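Local coordinates for protein LS-24 (Lathyrus sativus, PDB 3LP9) that probably binds hemin as a monomer or spermine as a dimer, one ligand excluding the other, and may take part in oxidative stress response and polyamine biosynthesis, at residues 51-56 and 95-100; 62-67 and 75-80; 68-73 and 83-88; 130-135 and 143-148. All coordinates share one frame; numbering follows the deposited sequence.

Contact 1 (51-56 and 95-100)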
# COMPACT_ATOMS: atom_id res chain seq x y z
N PHE A 51 10.93 11.49 -7.64
CA PHE A 51 10.98 11.48 -6.17
C PHE A 51 11.49 10.12 -5.74
O PHE A 51 10.71 9.25 -5.36
CB PHE A 51 9.57 11.68 -5.56
CG PHE A 51 8.93 12.97 -5.92
CD1 PHE A 51 9.13 14.11 -5.17
CD2 PHE A 51 8.11 13.06 -7.02
CE1 PHE A 51 8.52 15.32 -5.54
CE2 PHE A 51 7.51 14.23 -7.38
CZ PHE A 51 7.72 15.38 -6.62
N LYS A 52 12.80 9.90 -5.82
CA LYS A 52 13.35 8.58 -5.58
C LYS A 52 13.00 7.92 -4.26
O LYS A 52 13.04 6.71 -4.19
CB LYS A 52 14.87 8.56 -5.82
CG LYS A 52 15.18 8.14 -7.26
CD LYS A 52 16.51 8.68 -7.78
CE LYS A 52 16.31 9.26 -9.21
NZ LYS A 52 16.72 10.70 -9.18
N SER A 53 12.71 8.70 -3.20
CA SER A 53 12.26 8.16 -1.94
C SER A 53 10.92 7.37 -2.08
O SER A 53 10.57 6.56 -1.22
CB SER A 53 12.15 9.25 -0.87
OG SER A 53 10.95 9.99 -0.88
N LEU A 54 10.19 7.61 -3.19
CA LEU A 54 8.87 7.00 -3.45
C LEU A 54 8.97 5.81 -4.40
O LEU A 54 8.06 5.02 -4.48
CB LEU A 54 7.94 8.06 -4.02
CG LEU A 54 6.99 8.81 -3.09
CD1 LEU A 54 7.57 9.04 -1.73
CD2 LEU A 54 6.56 10.11 -3.70
N ASN A 55 10.09 5.69 -5.11
CA ASN A 55 10.38 4.65 -6.06
C ASN A 55 9.91 3.23 -5.69
O ASN A 55 9.03 2.66 -6.36
CB ASN A 55 11.87 4.70 -6.38
CG ASN A 55 12.39 3.43 -7.05
OD1 ASN A 55 11.99 3.06 -8.14
ND2 ASN A 55 13.28 2.74 -6.34
N GLN A 56 10.46 2.64 -4.63
CA GLN A 56 9.95 1.34 -4.20
C GLN A 56 8.88 1.42 -3.11
O GLN A 56 9.04 0.93 -2.03
CB GLN A 56 11.11 0.40 -3.83
CG GLN A 56 12.09 0.22 -5.02
CD GLN A 56 13.12 -0.81 -4.72
OE1 GLN A 56 14.00 -0.59 -3.91
NE2 GLN A 56 12.95 -1.97 -5.28
N ASP A 95 14.06 14.49 -1.73
CA ASP A 95 12.80 14.01 -1.17
C ASP A 95 12.97 12.82 -0.16
O ASP A 95 13.78 11.91 -0.35
CB ASP A 95 11.85 13.66 -2.30
CG ASP A 95 12.45 12.67 -3.28
OD1 ASP A 95 13.32 13.05 -4.10
OD2 ASP A 95 12.08 11.48 -3.23
N LYS A 96 12.21 12.89 0.92
CA LYS A 96 12.11 11.83 1.87
C LYS A 96 10.66 11.67 2.29
O LYS A 96 9.85 12.59 2.16
CB LYS A 96 13.01 12.10 3.10
CG LYS A 96 12.65 13.33 3.94
CD LYS A 96 13.64 13.50 5.14
CE LYS A 96 13.34 14.85 5.91
NZ LYS A 96 14.12 14.99 7.18
N ILE A 97 10.35 10.49 2.84
CA ILE A 97 9.03 10.20 3.41
C ILE A 97 9.20 10.61 4.85
O ILE A 97 10.22 10.33 5.42
CB ILE A 97 8.62 8.68 3.29
CG1 ILE A 97 8.37 8.27 1.84
CG2 ILE A 97 7.38 8.40 4.03
CD1 ILE A 97 8.22 6.79 1.68
N ILE A 98 8.19 11.23 5.43
CA ILE A 98 8.17 11.56 6.85
C ILE A 98 7.19 10.69 7.70
O ILE A 98 7.44 10.40 8.87
CB ILE A 98 7.90 13.09 7.07
CG1 ILE A 98 9.16 13.92 6.73
CG2 ILE A 98 7.43 13.32 8.53
CD1 ILE A 98 8.85 15.24 6.21
N LEU A 99 6.12 10.23 7.07
CA LEU A 99 5.02 9.54 7.79
C LEU A 99 4.55 8.48 6.83
O LEU A 99 4.38 8.79 5.63
CB LEU A 99 3.89 10.51 7.87
CG LEU A 99 3.03 11.05 9.01
CD1 LEU A 99 2.05 10.00 9.38
CD2 LEU A 99 3.89 11.51 10.17
N GLY A 100 4.31 7.25 7.30
CA GLY A 100 3.71 6.22 6.45
C GLY A 100 4.67 5.51 5.47
O GLY A 100 5.89 5.52 5.69
O HOH W 1 14.81 11.96 -6.08

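Contact 2 (62-67 and 75-80). With CA (calcium ion), chain E.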
# COMPACT_ATOMS: atom_id res chain seq x y z
N TYR A 62 2.25 3.20 -8.59
CA TYR A 62 0.94 3.55 -9.14
C TYR A 62 0.68 5.05 -9.30
O TYR A 62 -0.34 5.45 -9.87
CB TYR A 62 -0.10 2.87 -8.26
CG TYR A 62 -0.07 1.36 -8.41
CD1 TYR A 62 -0.34 0.77 -9.65
CD2 TYR A 62 0.28 0.54 -7.35
CE1 TYR A 62 -0.30 -0.59 -9.81
CE2 TYR A 62 0.31 -0.84 -7.50
CZ TYR A 62 0.02 -1.40 -8.73
OH TYR A 62 0.06 -2.77 -8.91
N GLY A 63 1.62 5.89 -8.81
CA GLY A 63 1.47 7.33 -8.85
C GLY A 63 0.71 7.80 -7.61
O GLY A 63 0.58 7.04 -6.66
N ILE A 64 0.22 9.04 -7.66
CA ILE A 64 -0.41 9.72 -6.51
C ILE A 64 -1.76 10.25 -6.96
O ILE A 64 -1.83 10.95 -7.98
CB ILE A 64 0.48 10.94 -6.04
CG1 ILE A 64 1.82 10.43 -5.45
CG2 ILE A 64 -0.29 11.92 -5.07
CD1 ILE A 64 2.81 11.48 -5.14
N ASP A 65 -2.83 9.97 -6.19
CA ASP A 65 -4.17 10.40 -6.66
C ASP A 65 -4.84 11.53 -5.90
O ASP A 65 -5.84 12.02 -6.33
CB ASP A 65 -5.09 9.21 -6.76
CG ASP A 65 -5.34 8.56 -5.42
OD1 ASP A 65 -5.34 9.30 -4.35
OD2 ASP A 65 -5.64 7.34 -5.45
N CYS A 66 -4.28 11.98 -4.79
CA CYS A 66 -4.75 13.15 -4.09
C CYS A 66 -3.53 13.65 -3.28
O CYS A 66 -2.57 12.88 -3.04
CB CYS A 66 -5.93 12.82 -3.18
SG CYS A 66 -6.64 14.28 -2.28
N SER A 67 -3.56 14.94 -2.93
CA SER A 67 -2.47 15.60 -2.19
C SER A 67 -2.82 16.97 -1.70
O SER A 67 -3.84 17.50 -2.05
CB SER A 67 -1.20 15.73 -3.05
OG SER A 67 -1.39 16.57 -4.16
N ALA A 75 4.02 17.90 2.29
CA ALA A 75 2.71 17.62 1.62
C ALA A 75 2.30 16.17 1.92
O ALA A 75 3.13 15.28 2.02
CB ALA A 75 2.78 17.83 0.14
N PHE A 76 0.98 15.97 2.02
CA PHE A 76 0.36 14.67 2.18
C PHE A 76 0.01 14.19 0.78
O PHE A 76 -0.47 14.95 -0.05
CB PHE A 76 -0.92 14.75 3.05
CG PHE A 76 -0.69 14.46 4.52
CD1 PHE A 76 -0.44 13.16 4.95
CD2 PHE A 76 -0.69 15.48 5.46
CE1 PHE A 76 -0.23 12.88 6.27
CE2 PHE A 76 -0.48 15.21 6.79
CZ PHE A 76 -0.24 13.93 7.21
N ILE A 77 0.32 12.95 0.50
CA ILE A 77 -0.02 12.31 -0.77
C ILE A 77 -0.87 11.10 -0.47
O ILE A 77 -0.84 10.57 0.64
CB ILE A 77 1.27 11.89 -1.59
CG1 ILE A 77 2.17 10.93 -0.81
CG2 ILE A 77 2.03 13.14 -2.00
CD1 ILE A 77 3.42 10.51 -1.52
N PHE A 78 -1.69 10.70 -1.42
CA PHE A 78 -2.64 9.57 -1.21
C PHE A 78 -2.57 8.71 -2.47
O PHE A 78 -2.25 9.21 -3.55
CB PHE A 78 -4.06 10.10 -1.00
CG PHE A 78 -4.25 10.99 0.22
CD1 PHE A 78 -4.87 10.52 1.32
CD2 PHE A 78 -3.81 12.31 0.22
CE1 PHE A 78 -5.05 11.32 2.49
CE2 PHE A 78 -4.02 13.19 1.35
CZ PHE A 78 -4.63 12.64 2.51
N TYR A 79 -2.87 7.41 -2.31
CA TYR A 79 -3.10 6.51 -3.41
C TYR A 79 -4.08 5.51 -2.86
O TYR A 79 -3.74 4.68 -1.98
CB TYR A 79 -1.83 5.77 -3.88
CG TYR A 79 -2.20 4.70 -4.89
CD1 TYR A 79 -2.61 5.05 -6.17
CD2 TYR A 79 -2.23 3.33 -4.52
CE1 TYR A 79 -3.03 4.06 -7.10
CE2 TYR A 79 -2.65 2.33 -5.45
CZ TYR A 79 -3.06 2.71 -6.71
OH TYR A 79 -3.43 1.78 -7.63
N GLU A 80 -5.31 5.58 -3.39
CA GLU A 80 -6.39 4.72 -2.91
C GLU A 80 -6.56 4.91 -1.40
O GLU A 80 -6.79 6.06 -0.94
CB GLU A 80 -6.20 3.25 -3.40
CG GLU A 80 -6.24 3.15 -4.91
CD GLU A 80 -6.20 1.73 -5.40
OE1 GLU A 80 -5.85 0.81 -4.61
OE2 GLU A 80 -6.52 1.50 -6.57
CA CA E . -7.85 12.53 -7.67
O HOH W 2 -6.96 8.18 -2.44
O HOH W 3 -8.41 10.00 -6.39

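Contact 3 (68-73 and 83-88). With NA (sodium ion), chain G.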
# COMPACT_ATOMS: atom_id res chain seq x y z
N PHE A 68 -1.92 17.58 -0.96
CA PHE A 68 -2.05 18.96 -0.55
C PHE A 68 -0.83 19.30 0.29
O PHE A 68 -0.36 18.51 1.12
CB PHE A 68 -3.37 19.23 0.20
CG PHE A 68 -3.51 18.44 1.53
CD1 PHE A 68 -4.29 17.28 1.61
CD2 PHE A 68 -2.88 18.89 2.70
CE1 PHE A 68 -4.40 16.59 2.84
CE2 PHE A 68 -2.99 18.18 3.91
CZ PHE A 68 -3.76 17.06 4.00
N ASP A 69 -0.26 20.45 -0.02
CA ASP A 69 0.84 21.02 0.75
C ASP A 69 0.37 21.38 2.15
O ASP A 69 -0.77 21.76 2.36
CB ASP A 69 1.33 22.26 0.05
CG ASP A 69 0.20 23.20 -0.39
OD1 ASP A 69 -0.56 22.86 -1.34
OD2 ASP A 69 0.15 24.31 0.15
N THR A 70 1.27 21.23 3.14
CA THR A 70 0.94 21.54 4.53
C THR A 70 1.68 22.83 4.84
O THR A 70 1.11 23.91 4.83
CB THR A 70 1.31 20.33 5.46
OG1 THR A 70 2.54 19.75 5.02
CG2 THR A 70 0.25 19.24 5.38
N GLU A 71 2.98 22.71 5.03
CA GLU A 71 3.80 23.80 5.45
C GLU A 71 5.23 23.48 5.10
O GLU A 71 5.59 22.32 5.01
CB GLU A 71 3.70 24.05 6.94
CG GLU A 71 3.82 22.83 7.88
CD GLU A 71 3.53 23.26 9.33
OE1 GLU A 71 2.36 23.53 9.66
OE2 GLU A 71 4.45 23.30 10.16
N ASN A 72 6.04 24.52 4.90
CA ASN A 72 7.43 24.34 4.54
C ASN A 72 7.53 23.54 3.23
O ASN A 72 6.83 23.86 2.26
CB ASN A 72 8.20 23.69 5.70
CG ASN A 72 8.29 24.62 6.88
OD1 ASN A 72 8.54 25.78 6.69
ND2 ASN A 72 8.03 24.13 8.07
N ASN A 73 8.38 22.52 3.20
CA ASN A 73 8.48 21.73 1.99
C ASN A 73 7.78 20.39 2.19
O ASN A 73 8.19 19.41 1.63
CB ASN A 73 9.95 21.50 1.56
CG ASN A 73 10.75 22.79 1.37
OD1 ASN A 73 10.19 23.85 1.16
ND2 ASN A 73 12.06 22.68 1.44
N CYS A 83 -1.91 6.76 2.54
CA CYS A 83 -1.40 8.11 2.43
C CYS A 83 -0.02 8.24 3.08
O CYS A 83 0.43 7.40 3.88
CB CYS A 83 -2.37 9.11 3.05
SG CYS A 83 -2.35 9.12 4.77
N ALA A 84 0.68 9.31 2.73
CA ALA A 84 2.04 9.53 3.28
C ALA A 84 2.30 11.03 3.43
O ALA A 84 1.78 11.84 2.66
CB ALA A 84 3.11 8.83 2.42
N LEU A 85 3.10 11.39 4.43
CA LEU A 85 3.58 12.75 4.56
C LEU A 85 5.02 12.84 4.04
O LEU A 85 5.86 12.18 4.56
CB LEU A 85 3.53 13.19 5.99
CG LEU A 85 4.02 14.61 6.25
CD1 LEU A 85 3.03 15.55 5.52
CD2 LEU A 85 4.15 14.94 7.69
N ILE A 86 5.28 13.63 3.01
CA ILE A 86 6.61 13.72 2.41
C ILE A 86 7.26 15.12 2.50
O ILE A 86 6.61 16.12 2.77
CB ILE A 86 6.59 13.30 0.89
CG1 ILE A 86 5.95 14.43 0.04
CG2 ILE A 86 5.89 11.97 0.71
CD1 ILE A 86 5.96 14.15 -1.50
N ASP A 87 8.59 15.13 2.29
CA ASP A 87 9.31 16.35 2.11
C ASP A 87 9.73 16.31 0.67
O ASP A 87 10.53 15.47 0.33
CB ASP A 87 10.54 16.45 3.01
CG ASP A 87 11.15 17.86 2.95
OD1 ASP A 87 11.55 18.24 1.80
OD2 ASP A 87 11.14 18.61 3.98
N TYR A 88 9.18 17.18 -0.19
CA TYR A 88 9.48 17.10 -1.62
C TYR A 88 10.69 17.97 -2.00
O TYR A 88 10.92 18.21 -3.16
CB TYR A 88 8.25 17.49 -2.47
CG TYR A 88 7.72 18.88 -2.15
CD1 TYR A 88 6.73 19.06 -1.15
CD2 TYR A 88 8.22 20.02 -2.79
CE1 TYR A 88 6.25 20.31 -0.83
CE2 TYR A 88 7.74 21.31 -2.46
CZ TYR A 88 6.76 21.43 -1.50
OH TYR A 88 6.23 22.67 -1.16
NA NA G . -3.23 23.24 -1.90
O HOH W 4 4.54 22.72 1.36
O HOH W 5 13.38 20.16 2.31
O HOH W 6 9.92 21.17 5.09
O HOH W 7 -3.60 20.62 -3.24

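Contact 4 (130-135 and 143-148)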
# COMPACT_ATOMS: atom_id res chain seq x y z
N LYS A 130 -4.17 25.88 10.15
CA LYS A 130 -3.74 24.59 9.55
C LYS A 130 -4.92 23.83 8.90
O LYS A 130 -4.92 22.59 8.84
CB LYS A 130 -3.04 23.75 10.61
CG LYS A 130 -1.92 24.47 11.30
CD LYS A 130 -1.17 23.49 12.10
CE LYS A 130 0.30 23.87 12.30
NZ LYS A 130 0.99 22.67 12.93
N GLU A 131 -5.90 24.60 8.42
CA GLU A 131 -7.10 24.03 7.82
C GLU A 131 -6.95 23.55 6.35
O GLU A 131 -6.13 24.05 5.61
CB GLU A 131 -8.30 24.95 8.01
CG GLU A 131 -8.69 25.13 9.49
CD GLU A 131 -9.83 26.08 9.69
OE1 GLU A 131 -10.65 26.21 8.76
OE2 GLU A 131 -9.90 26.71 10.77
N VAL A 132 -7.70 22.51 5.99
CA VAL A 132 -7.61 21.81 4.68
C VAL A 132 -9.04 21.42 4.28
O VAL A 132 -9.85 21.05 5.13
CB VAL A 132 -6.71 20.52 4.70
CG1 VAL A 132 -6.56 19.91 3.34
CG2 VAL A 132 -5.35 20.78 5.26
N TYR A 133 -9.36 21.53 3.00
CA TYR A 133 -10.60 21.01 2.44
C TYR A 133 -10.33 19.83 1.58
O TYR A 133 -9.50 19.87 0.70
CB TYR A 133 -11.34 22.07 1.62
CG TYR A 133 -11.66 23.31 2.45
CD1 TYR A 133 -12.95 23.52 3.00
CD2 TYR A 133 -10.67 24.26 2.70
CE1 TYR A 133 -13.21 24.64 3.76
CE2 TYR A 133 -10.92 25.36 3.47
CZ TYR A 133 -12.17 25.55 4.00
OH TYR A 133 -12.40 26.69 4.74
N LEU A 134 -11.06 18.75 1.83
CA LEU A 134 -10.90 17.53 1.07
C LEU A 134 -12.23 17.13 0.40
O LEU A 134 -13.28 17.29 0.99
CB LEU A 134 -10.31 16.41 2.01
CG LEU A 134 -9.02 16.78 2.76
CD1 LEU A 134 -9.40 17.43 4.12
CD2 LEU A 134 -8.04 15.71 3.01
N PHE A 135 -12.16 16.52 -0.80
CA PHE A 135 -13.32 16.17 -1.60
C PHE A 135 -13.34 14.70 -1.96
O PHE A 135 -12.32 14.16 -2.35
CB PHE A 135 -13.37 17.03 -2.90
CG PHE A 135 -13.45 18.52 -2.62
CD1 PHE A 135 -14.67 19.19 -2.59
CD2 PHE A 135 -12.27 19.26 -2.32
CE1 PHE A 135 -14.73 20.54 -2.32
CE2 PHE A 135 -12.31 20.64 -2.01
CZ PHE A 135 -13.53 21.27 -2.01
N ILE A 143 -10.78 20.03 7.44
CA ILE A 143 -10.03 19.54 8.61
C ILE A 143 -8.99 20.53 9.19
O ILE A 143 -8.74 21.59 8.61
CB ILE A 143 -9.41 18.15 8.36
CG1 ILE A 143 -8.08 18.27 7.62
CG2 ILE A 143 -10.42 17.25 7.65
CD1 ILE A 143 -7.31 16.97 7.49
N ASP A 144 -8.41 20.19 10.33
CA ASP A 144 -7.28 20.92 10.91
C ASP A 144 -6.17 19.90 11.17
O ASP A 144 -6.31 19.07 12.06
CB ASP A 144 -7.71 21.62 12.16
CG ASP A 144 -6.60 22.44 12.80
OD1 ASP A 144 -5.43 21.97 12.92
OD2 ASP A 144 -6.89 23.57 13.20
N TYR A 145 -5.11 19.90 10.37
CA TYR A 145 -4.06 18.90 10.55
C TYR A 145 -3.17 19.07 11.76
O TYR A 145 -2.38 18.17 12.05
CB TYR A 145 -3.21 18.71 9.32
CG TYR A 145 -2.32 19.89 8.97
CD1 TYR A 145 -2.59 20.67 7.83
CD2 TYR A 145 -1.17 20.18 9.74
CE1 TYR A 145 -1.75 21.72 7.45
CE2 TYR A 145 -0.32 21.26 9.42
CZ TYR A 145 -0.61 22.03 8.27
OH TYR A 145 0.22 23.08 7.93
N GLY A 146 -3.28 20.19 12.50
CA GLY A 146 -2.55 20.33 13.75
C GLY A 146 -3.28 19.62 14.87
O GLY A 146 -2.68 18.92 15.67
N SER A 147 -4.60 19.82 14.93
CA SER A 147 -5.46 19.15 15.92
C SER A 147 -5.87 17.78 15.39
O SER A 147 -6.31 16.91 16.16
CB SER A 147 -6.70 19.95 16.21
OG SER A 147 -7.68 19.78 15.19
N ASN A 148 -5.72 17.59 14.08
CA ASN A 148 -6.04 16.33 13.43
C ASN A 148 -7.50 16.05 13.72
O ASN A 148 -7.83 15.04 14.30
CB ASN A 148 -5.13 15.15 13.88
CG ASN A 148 -5.17 13.98 12.90
OD1 ASN A 148 -5.43 14.20 11.70
ND2 ASN A 148 -4.89 12.76 13.36
O HOH W 8 -5.82 25.66 12.40
O HOH W 9 -9.40 24.90 13.65

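Contact 1 (51-56 and 95-100)
Asp95 OD2 takes two hydrogen bonds from a single residue, Ser53. The backbone Ser53 N reaches OD2 of Asp95 at 2.9 Å from the syn side, and the hydroxyl Ser53 OG reaches the same Asp95 OD2 at 3.0 Å from the anti side. Both donors sit on one face of the carboxylate, each about 21° out of its plane. The pair fixes the rotation of the group, whose CG lies between backbone N and carbonyl carbon (chi1 55°). The other oxygen, Asp95 OD1, accepts a hydrogen bond from a water at 2.7 Å, and that water accepts from Lys52 N at 2.9 Å. The carboxylate thus lies across the start of the turn, with its plane nearly perpendicular to the Phe51 ring; Asp95 CB comes to that ring's edge, 4.0 Å from Phe51 CD1. On the inner side the contact turns apolar, Leu54 CD1 resting 3.7 Å from Ile97 CG1. At the subunit interface, Gln56 NE2 bonds to Ile97 O of the second subunit, and the reverse bond is made too. The contact ties the outer strand of the second hemopexin sheet to the link between helices 47-50 and 58-62, a blade-to-blade connection of the four-bladed beta-propeller.

Contact 2 (62-67 and 75-80)
The Tyr79 ring lies between two aliphatic groups: Tyr62 CB over one face, 3.6 Å from its centroid in a CH-pi contact, and CG of the neighbouring Glu80 over the opposite face. The Tyr62 ring runs nearly parallel to that of Tyr79, at 10°, but is slid so far along that the rings barely overlap. Both hydroxyls are turned to the second subunit, where Tyr79 OH bonds to Lys103 NZ and Tyr62 OH to Lys103 N. The Phe78 ring instead meets Cys66 O at its edge, Phe78 CD2 3.5 Å away, while Cys66 SG stands obliquely to it. Cys66, Phe78 and Tyr79 lie in the hairpin of strands 66-69 and 74-79, the two innermost of a hemopexin propeller blade; Tyr62 ends the preceding helix. Asp65 is held at two points by segment 75-80: Asp65 N gives a bond to Phe78 O at 2.8 Å, and Asp65 OD2 accepts an almost straight one from Glu80 N at 2.7 Å, on the syn side. A water joins Asp65 OD1 to Glu80 O. This grip is likely to steady the backbone carbonyl, Asp65 O, which binds the calcium ion at 2.5 Å alongside the carbonyls of Asn7, Asp121 and Asp175 in the central channel. On the side toward strand 6-11, Ile64 CD1 packs 3.6 Å from Ile77 CG2, with Leu54 and Ala8 adding to the apolar packing.

Contact 3 (68-73 and 83-88)
The turn between strands 66-69 and 74-79 of the second propeller blade meets the end of strand 82-87 chiefly through Asn73 and Tyr88. Tyr88 N donates to Asn73 O at 3.0 Å, approaching almost in line with the carbonyl. Asp87 CA also makes a CA-H...O contact with Asn73 O, at 3.3 Å. Tyr88 CG sits between its backbone N and carbonyl carbon (chi1 57°), which folds the ring back over the turn and lays one face against Asn73 CB, 4.4 Å from Tyr88 CZ. Its hydroxyl accepts from Ser13 N and donates to a water that bonds on to Asn72 O. An alanine here would probably open a gap beside Asn73 and leave Ser13 N and the bridging water without the phenol oxygen. Two waters bridge to the Asp87 carboxylate, one from Asn73 ND2 to OD1, the other from Asn73 N to OD2. Asn73 OD1 bonds to Ser13 OG, and Asp87 OD1 also accepts from Ala89 N. At the end of strand 66-69, Asp69 OD1 binds a sodium ion at 2.8 Å, and Asp69 OD2 forms a salt bridge with Arg11. The turn thus reaches past strand 74-79 to the third strand, 82-87, at one end of an antiparallel hemopexin blade.

Contact 4 (130-135 and 143-148)
Lys130 crosses the Tyr145 ring at about a right angle, with its CB directly over the ring centre, 3.8 Å from the centroid, in a CH-pi contact. Beyond CG the lysine chain is extended and runs out over the rim, so that Lys130 CD comes 3.6 Å from Tyr145 CE2. A chi1 of 68° puts Tyr145 CG between its backbone N and carbonyl carbon and turns the ring toward the neighbouring strand. Val132 CG2 meets the same ring at the edge and in plane, 3.8 Å from Tyr145 CD1. These side chains stand on the end of the hairpin of strands 131-136 and 139-144, part of the third hemopexin blade. Val132 and Ile143 form a hydrogen-bonded antiparallel pair, with Ile143 N to Val132 O at 2.7 Å, and Tyr145 N adds a bond to Lys130 O. On the face of Val132 and Ile143, the Leu134 and Ile143 side chains cross at about a right angle, Leu134 CD1 3.7 Å from Ile143 CG2, and Phe68 packs on Val132 and Leu134. Tyr145 OH hydrogen-bonds to Arg125 NH2 and Glu71 OE1. A leucine in place of Tyr145 would probably leave Lys130 CB without its flat ring surface and deprive Arg125 and Glu71 of their hydroxyl partner. On the other face Asp144 points beside Glu131, which is in a salt bridge with Arg142. Asp144 OD1 accepts from Gly146 N at 2.8 Å, closing an Asx turn, and from Ser147 N at 3.1 Å, well above the carboxylate plane. Waters bridge Asp144 OD2 to Lys130 N and, weakly, to Glu131 OE2.

Contacts 1, 2 and 3 all reach one sheet, the second blade, contact 1 by way of the loop that leads toward it; contact 4 lies in the third. Contact 2 is the buried one, at the calcium ion, and mixes backbone bonds with aromatic and aliphatic packing. Contacts 1 and 3 are partly exposed, with little apolar packing; they meet where strands 82-87 and 96-98 pair, while contacts 2 and 3 share strand 66-69. Contact 4, also partly buried, pairs strands, packs a ring on a lysine chain and carries an Asx turn at its exposed end. It touches contact 3 through Glu71 and Phe68, joining neighbouring blades. Contacts 1 and 2 also face the second subunit.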